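Local coordinates for protein putative modification methylase (Thermus thermophilus, PDB 2ZIF) that probably transfers a methyl group from S-adenosylmethionine to the N4 of cytosine in DNA, at residues S40-V45 and G236-D241; F220-A225 and L250-R255. All blocks are in the same frame, centred on the assembly; numbering follows the deposited sequence.

Interaction 1: residues S40-V45 and G236-D241; sequences SVHLVV and GDVVLD
Val44 and Leu240 are paired in parallel strands, and their side chains run side by side on one sheet face. Val44 CG2 meets Leu240 CB at 3.5 Å. Val41 CG1 reaches the same CB from across, at about a right angle. Leu240 CG is anti to its own N (chi1 -152°), which sends CD1 toward Val41 CG2 and Val44 CG2. Leu43 and Val239 pair on the other face.

The backbone ladder starts with a fork. Val238 O accepts from both His42 N and Leu43 N, each at 3.2 Å, where the chain turns a corner. Further along, Leu240 N bonds to Leu43 O (2.6 Å), and Val45 N to Leu240 O (2.9 Å).

Asp237 OD1 lies 3.1 Å above the His42 ring plane, over its centre. The ring and carboxylate planes are 41° apart. OD2 is held by Phe234 N and a salt bridge to Arg180. At the far end Asp241 OD1 is held by Thr46 OG1 and Phe243 N, and OD2 by Thr249 OG1. The Asp241 side chain is about 5 Å from the bound S-adenosylmethionine.

The pair belongs to the parallel core of a Rossmann-like methyltransferase sheet. Strand 91-101 flanks strand 41-46, and strand 259-264 flanks strand 238-241. Helix 65-86 covers the face of Val44 and Leu240 through Val83 and Leu86.

Interaction 2: residues F220-A225 and L250-R255; sequences FPLELA and LIAAAR. With SAM (S-adenosylmethionine), chain D.
Leu222 and Ala225 of one helix pack on Ala252 of the next, with Arg255 at the border, touched at CD and NE. Leu222 does most of the reaching. At CB, chi1 of -136° puts CG away from the usual staggered positions and swings the two methyls toward the other helix. CG then splits them between different partners. CD2 lies 3.7 Å from Ala252 CB and 4.0 Å from Ile251 CG2. CD1 goes to Arg255 and meets its NE at 3.9 Å, with CD beside it. The two side chains cross there at about a right angle. Arg255 NE also forms a salt bridge with Glu226.

One turn after Leu222, Ala225 CB meets Ala252 CB at 3.5 Å. The small methyls let the helices come close, with Ala225 CA and Ala252 CA 5.7 Å apart. This is close helix-helix packing through alanine methyls in the helical layer of the Rossmann-like domain.

Phe220, just before helix 222-232, faces the cofactor instead and forms part of the wall of its pocket. The amino N of S-adenosylmethionine lies over one ring face, 3.5 Å above the plane and displaced toward the rim. The nearest ring atom is CZ, 3.6 Å from that N. With an alanine in place of this ring, the cofactor's amino group would probably lose its aromatic cover, and a gap is likely to open beside Thr248 and Thr249.

Pro221 is the N-cap of helix 222-232. Leu224 packs on Trp136 of strand 129-137, while helix 267-280 meets Ile251 through Arg276 and Phe277.

The centres of interactions 1 and 2 lie about 13 Å apart, and the two contacts touch. Val239 CB of strand 238-241 packs on Ala253 CB of helix 248-255 at 3.8 Å. Their segments alternate along the chain: 40-45, 220-225, 236-241, 250-255. Helix 222-232 leads into strand 238-241, which leads into helix 248-255. The strand joins the sheet in interaction 1, while the helices before and after it meet in interaction 2. Segment 220-225 reaches the cofactor through Phe220, and the side chain of Asp241 in interaction 1 is close to it. Thr246 and Thr248, which bind the cofactor, follow this strand. Sheet core and helix layer thus converge on one cofactor site.

Interaction 1: residues S40-V45 and G236-D241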
loop_
_atom_site.group_PDB
_atom_site.type_symbol
_atom_site.label_atom_id
_atom_site.label_comp_id
_atom_site.label_asym_id
_atom_site.label_seq_id
_atom_site.Cartn_x
_atom_site.Cartn_y
_atom_site.Cartn_z
ATOM N N SER B 40 12.265 -25.269 -5.149
ATOM C CA SER B 40 11.515 -26.384 -4.580
ATOM C C SER B 40 10.217 -25.950 -3.883
ATOM O O SER B 40 9.536 -26.770 -3.276
ATOM C CB SER B 40 12.393 -27.155 -3.584
ATOM O OG SER B 40 12.839 -26.328 -2.522
ATOM N N VAL B 41 9.876 -24.667 -3.965
ATOM C CA VAL B 41 8.660 -24.161 -3.327
ATOM C C VAL B 41 7.755 -23.473 -4.341
ATOM O O VAL B 41 8.215 -22.719 -5.196
ATOM C CB VAL B 41 8.993 -23.160 -2.188
ATOM C CG1 VAL B 41 7.702 -22.609 -1.575
ATOM C CG2 VAL B 41 9.833 -23.850 -1.127
ATOM N N HIS B 42 6.461 -23.730 -4.233
ATOM C CA HIS B 42 5.500 -23.149 -5.159
ATOM C C HIS B 42 4.794 -21.907 -4.639
ATOM O O HIS B 42 4.479 -21.005 -5.405
ATOM C CB HIS B 42 4.452 -24.195 -5.514
ATOM C CG HIS B 42 5.041 -25.505 -5.928
ATOM N ND1 HIS B 42 5.628 -25.699 -7.159
ATOM C CD2 HIS B 42 5.183 -26.668 -5.253
ATOM C CE1 HIS B 42 6.104 -26.928 -7.225
ATOM N NE2 HIS B 42 5.847 -27.536 -6.081
ATOM N N LEU B 43 4.552 -21.857 -3.334
ATOM C CA LEU B 43 3.838 -20.730 -2.763
ATOM C C LEU B 43 4.256 -20.437 -1.336
ATOM O O LEU B 43 4.379 -21.347 -0.519
ATOM C CB LEU B 43 2.330 -21.025 -2.775
ATOM C CG LEU B 43 1.285 -19.895 -2.716
ATOM C CD1 LEU B 43 0.006 -20.403 -2.033
ATOM C CD2 LEU B 43 1.821 -18.706 -1.972
ATOM N N VAL B 44 4.471 -19.162 -1.035
ATOM C CA VAL B 44 4.796 -18.756 0.326
ATOM C C VAL B 44 3.729 -17.787 0.866
ATOM O O VAL B 44 3.482 -16.736 0.281
ATOM C CB VAL B 44 6.160 -18.050 0.415
ATOM C CG1 VAL B 44 6.326 -17.416 1.794
ATOM C CG2 VAL B 44 7.285 -19.048 0.162
ATOM N N VAL B 45 3.069 -18.167 1.957
ATOM C CA VAL B 45 2.098 -17.285 2.597
ATOM C C VAL B 45 2.596 -17.082 4.024
ATOM O O VAL B 45 2.842 -18.052 4.757
ATOM C CB VAL B 45 0.686 -17.884 2.669
ATOM C CG1 VAL B 45 -0.250 -16.873 3.340
ATOM C CG2 VAL B 45 0.191 -18.229 1.280
ATOM N N GLY B 236 -1.148 -30.525 -4.230
ATOM C CA GLY B 236 0.114 -31.221 -4.390
ATOM C C GLY B 236 1.349 -30.342 -4.256
ATOM O O GLY B 236 2.446 -30.845 -3.997
ATOM N N ASP B 237 1.188 -29.032 -4.425
ATOM C CA ASP B 237 2.317 -28.119 -4.313
ATOM C C ASP B 237 2.824 -27.969 -2.899
ATOM O O ASP B 237 2.220 -28.457 -1.943
ATOM C CB ASP B 237 1.952 -26.731 -4.828
ATOM C CG ASP B 237 1.770 -26.698 -6.320
ATOM O OD1 ASP B 237 2.588 -27.321 -7.034
ATOM O OD2 ASP B 237 0.819 -26.039 -6.778
ATOM N N VAL B 238 3.944 -27.270 -2.778
ATOM C CA VAL B 238 4.563 -27.011 -1.489
ATOM C C VAL B 238 4.275 -25.570 -1.083
ATOM O O VAL B 238 4.591 -24.635 -1.817
ATOM C CB VAL B 238 6.093 -27.235 -1.560
ATOM C CG1 VAL B 238 6.752 -26.800 -0.253
ATOM C CG2 VAL B 238 6.375 -28.707 -1.827
ATOM N N VAL B 239 3.648 -25.399 0.074
ATOM C CA VAL B 239 3.332 -24.069 0.572
ATOM C C VAL B 239 4.268 -23.759 1.736
ATOM O O VAL B 239 4.412 -24.558 2.660
ATOM C CB VAL B 239 1.853 -23.981 1.008
ATOM C CG1 VAL B 239 1.549 -22.600 1.604
ATOM C CG2 VAL B 239 0.955 -24.229 -0.206
ATOM N N LEU B 240 4.916 -22.601 1.681
ATOM C CA LEU B 240 5.865 -22.229 2.721
ATOM C C LEU B 240 5.474 -21.019 3.560
ATOM O O LEU B 240 4.935 -20.045 3.050
ATOM C CB LEU B 240 7.228 -21.937 2.089
ATOM C CG LEU B 240 8.541 -22.129 2.859
ATOM C CD1 LEU B 240 9.661 -21.509 2.033
ATOM C CD2 LEU B 240 8.511 -21.491 4.218
ATOM N N ASP B 241 5.761 -21.103 4.855
ATOM C CA ASP B 241 5.547 -20.006 5.785
ATOM C C ASP B 241 6.776 -20.051 6.685
ATOM O O ASP B 241 6.875 -20.910 7.564
ATOM C CB ASP B 241 4.291 -20.201 6.642
ATOM C CG ASP B 241 3.989 -18.982 7.502
ATOM O OD1 ASP B 241 4.941 -18.233 7.805
ATOM O OD2 ASP B 241 2.813 -18.772 7.881
#

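Interaction 2: residues F220-A225 and L250-R255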
loop_
_atom_site.group_PDB
_atom_site.type_symbol
_atom_site.label_atom_id
_atom_site.label_comp_id
_atom_site.label_asym_id
_atom_site.label_seq_id
_atom_site.Cartn_x
_atom_site.Cartn_y
_atom_site.Cartn_z
ATOM N N PHE B 220 -3.449 -13.629 11.331
ATOM C CA PHE B 220 -4.531 -13.869 10.389
ATOM C C PHE B 220 -5.328 -15.164 10.535
ATOM O O PHE B 220 -4.801 -16.194 10.941
ATOM C CB PHE B 220 -4.009 -13.716 8.944
ATOM C CG PHE B 220 -2.938 -14.707 8.552
ATOM C CD1 PHE B 220 -3.189 -16.075 8.538
ATOM C CD2 PHE B 220 -1.695 -14.264 8.128
ATOM C CE1 PHE B 220 -2.210 -16.982 8.100
ATOM C CE2 PHE B 220 -0.720 -15.162 7.692
ATOM C CZ PHE B 220 -0.982 -16.520 7.679
ATOM N N PRO B 221 -6.630 -15.108 10.197
ATOM C CA PRO B 221 -7.596 -16.210 10.245
ATOM C C PRO B 221 -7.260 -17.349 9.276
ATOM O O PRO B 221 -6.563 -17.153 8.278
ATOM C CB PRO B 221 -8.914 -15.538 9.856
ATOM C CG PRO B 221 -8.718 -14.131 10.248
ATOM C CD PRO B 221 -7.309 -13.858 9.824
ATOM N N LEU B 222 -7.788 -18.530 9.576
ATOM C CA LEU B 222 -7.583 -19.709 8.760
ATOM C C LEU B 222 -8.224 -19.478 7.398
ATOM O O LEU B 222 -7.698 -19.900 6.373
ATOM C CB LEU B 222 -8.236 -20.926 9.420
ATOM C CG LEU B 222 -7.500 -22.273 9.481
ATOM C CD1 LEU B 222 -8.548 -23.386 9.666
ATOM C CD2 LEU B 222 -6.683 -22.514 8.210
ATOM N N GLU B 223 -9.368 -18.806 7.399
ATOM C CA GLU B 223 -10.094 -18.541 6.170
ATOM C C GLU B 223 -9.286 -17.717 5.163
ATOM O O GLU B 223 -9.370 -17.959 3.960
ATOM C CB GLU B 223 -11.412 -17.831 6.482
ATOM C CG GLU B 223 -12.483 -18.022 5.414
ATOM C CD GLU B 223 -13.744 -17.208 5.698
ATOM O OE1 GLU B 223 -14.133 -17.086 6.888
ATOM O OE2 GLU B 223 -14.352 -16.698 4.729
ATOM N N LEU B 224 -8.517 -16.749 5.658
ATOM C CA LEU B 224 -7.695 -15.903 4.784
ATOM C C LEU B 224 -6.519 -16.702 4.232
ATOM O O LEU B 224 -6.077 -16.487 3.107
ATOM C CB LEU B 224 -7.188 -14.668 5.546
ATOM C CG LEU B 224 -6.200 -13.706 4.861
ATOM C CD1 LEU B 224 -6.280 -12.326 5.491
ATOM C CD2 LEU B 224 -4.780 -14.235 4.987
ATOM N N ALA B 225 -6.012 -17.635 5.025
ATOM C CA ALA B 225 -4.898 -18.442 4.568
ATOM C C ALA B 225 -5.400 -19.453 3.542
ATOM O O ALA B 225 -4.814 -19.602 2.472
ATOM C CB ALA B 225 -4.237 -19.154 5.754
ATOM N N LEU B 250 0.223 -23.468 7.526
ATOM C CA LEU B 250 0.466 -24.902 7.394
ATOM C C LEU B 250 -0.873 -25.631 7.379
ATOM O O LEU B 250 -1.152 -26.425 6.481
ATOM C CB LEU B 250 1.314 -25.405 8.566
ATOM C CG LEU B 250 2.612 -24.636 8.852
ATOM C CD1 LEU B 250 3.354 -25.333 9.988
ATOM C CD2 LEU B 250 3.483 -24.559 7.602
ATOM N N ILE B 251 -1.707 -25.353 8.375
ATOM C CA ILE B 251 -3.018 -25.981 8.468
ATOM C C ILE B 251 -3.854 -25.727 7.204
ATOM O O ILE B 251 -4.451 -26.655 6.652
ATOM C CB ILE B 251 -3.769 -25.470 9.725
ATOM C CG1 ILE B 251 -3.057 -25.981 10.979
ATOM C CG2 ILE B 251 -5.216 -25.929 9.708
ATOM C CD1 ILE B 251 -3.591 -25.402 12.272
ATOM N N ALA B 252 -3.876 -24.474 6.746
ATOM C CA ALA B 252 -4.622 -24.092 5.548
ATOM C C ALA B 252 -4.143 -24.865 4.325
ATOM O O ALA B 252 -4.939 -25.261 3.482
ATOM C CB ALA B 252 -4.483 -22.595 5.292
ATOM N N ALA B 253 -2.838 -25.068 4.220
ATOM C CA ALA B 253 -2.292 -25.799 3.087
ATOM C C ALA B 253 -2.748 -27.257 3.151
ATOM O O ALA B 253 -3.261 -27.800 2.171
ATOM C CB ALA B 253 -0.772 -25.716 3.100
ATOM N N ALA B 254 -2.585 -27.878 4.316
ATOM C CA ALA B 254 -2.965 -29.279 4.489
ATOM C C ALA B 254 -4.453 -29.557 4.269
ATOM O O ALA B 254 -4.812 -30.503 3.565
ATOM C CB ALA B 254 -2.538 -29.768 5.874
ATOM N N ARG B 255 -5.321 -28.743 4.855
ATOM C CA ARG B 255 -6.754 -28.953 4.688
ATOM C C ARG B 255 -7.155 -28.958 3.215
ATOM O O ARG B 255 -8.199 -29.502 2.853
ATOM C CB ARG B 255 -7.545 -27.880 5.446
ATOM C CG ARG B 255 -7.415 -27.980 6.968
ATOM C CD ARG B 255 -7.905 -26.720 7.670
ATOM N NE ARG B 255 -9.317 -26.448 7.418
ATOM C CZ ARG B 255 -10.317 -27.225 7.822
ATOM N NH1 ARG B 255 -11.570 -26.894 7.538
ATOM N NH2 ARG B 255 -10.072 -28.332 8.514
HETATM N N SAM D . 0.133 -16.323 11.055
HETATM C CA SAM D . 0.954 -17.068 12.016
HETATM C C SAM D . 0.246 -18.079 12.934
HETATM O O SAM D . 0.759 -18.345 14.026
HETATM O OXT SAM D . -0.804 -18.585 12.521
HETATM C CB SAM D . 1.758 -16.123 12.947
HETATM C CG SAM D . 3.331 -15.670 12.238
HETATM S SD SAM D . 4.036 -14.356 13.313
HETATM C CE SAM D . 3.366 -12.807 12.626
HETATM C "C5'" SAM D . 5.809 -14.365 12.982
HETATM C "C4'" SAM D . 6.562 -15.577 13.553
HETATM O "O4'" SAM D . 7.933 -15.533 13.210
HETATM C "C3'" SAM D . 6.500 -15.741 15.086
HETATM O "O3'" SAM D . 5.774 -16.897 15.482
HETATM C "C2'" SAM D . 7.960 -15.621 15.521
HETATM O "O2'" SAM D . 8.303 -16.573 16.530
HETATM C "C1'" SAM D . 8.708 -16.057 14.258
HETATM N N9 SAM D . 10.058 -15.499 14.066
HETATM C C8 SAM D . 10.613 -14.303 14.375
HETATM N N7 SAM D . 11.896 -14.197 14.003
HETATM C C5 SAM D . 12.219 -15.415 13.398
HETATM C C6 SAM D . 13.320 -16.006 12.789
HETATM N N6 SAM D . 14.505 -15.351 12.661
HETATM N N1 SAM D . 13.251 -17.287 12.286
HETATM C C2 SAM D . 12.097 -17.983 12.387
HETATM N N3 SAM D . 10.985 -17.482 12.961
HETATM C C4 SAM D . 11.064 -16.217 13.449
#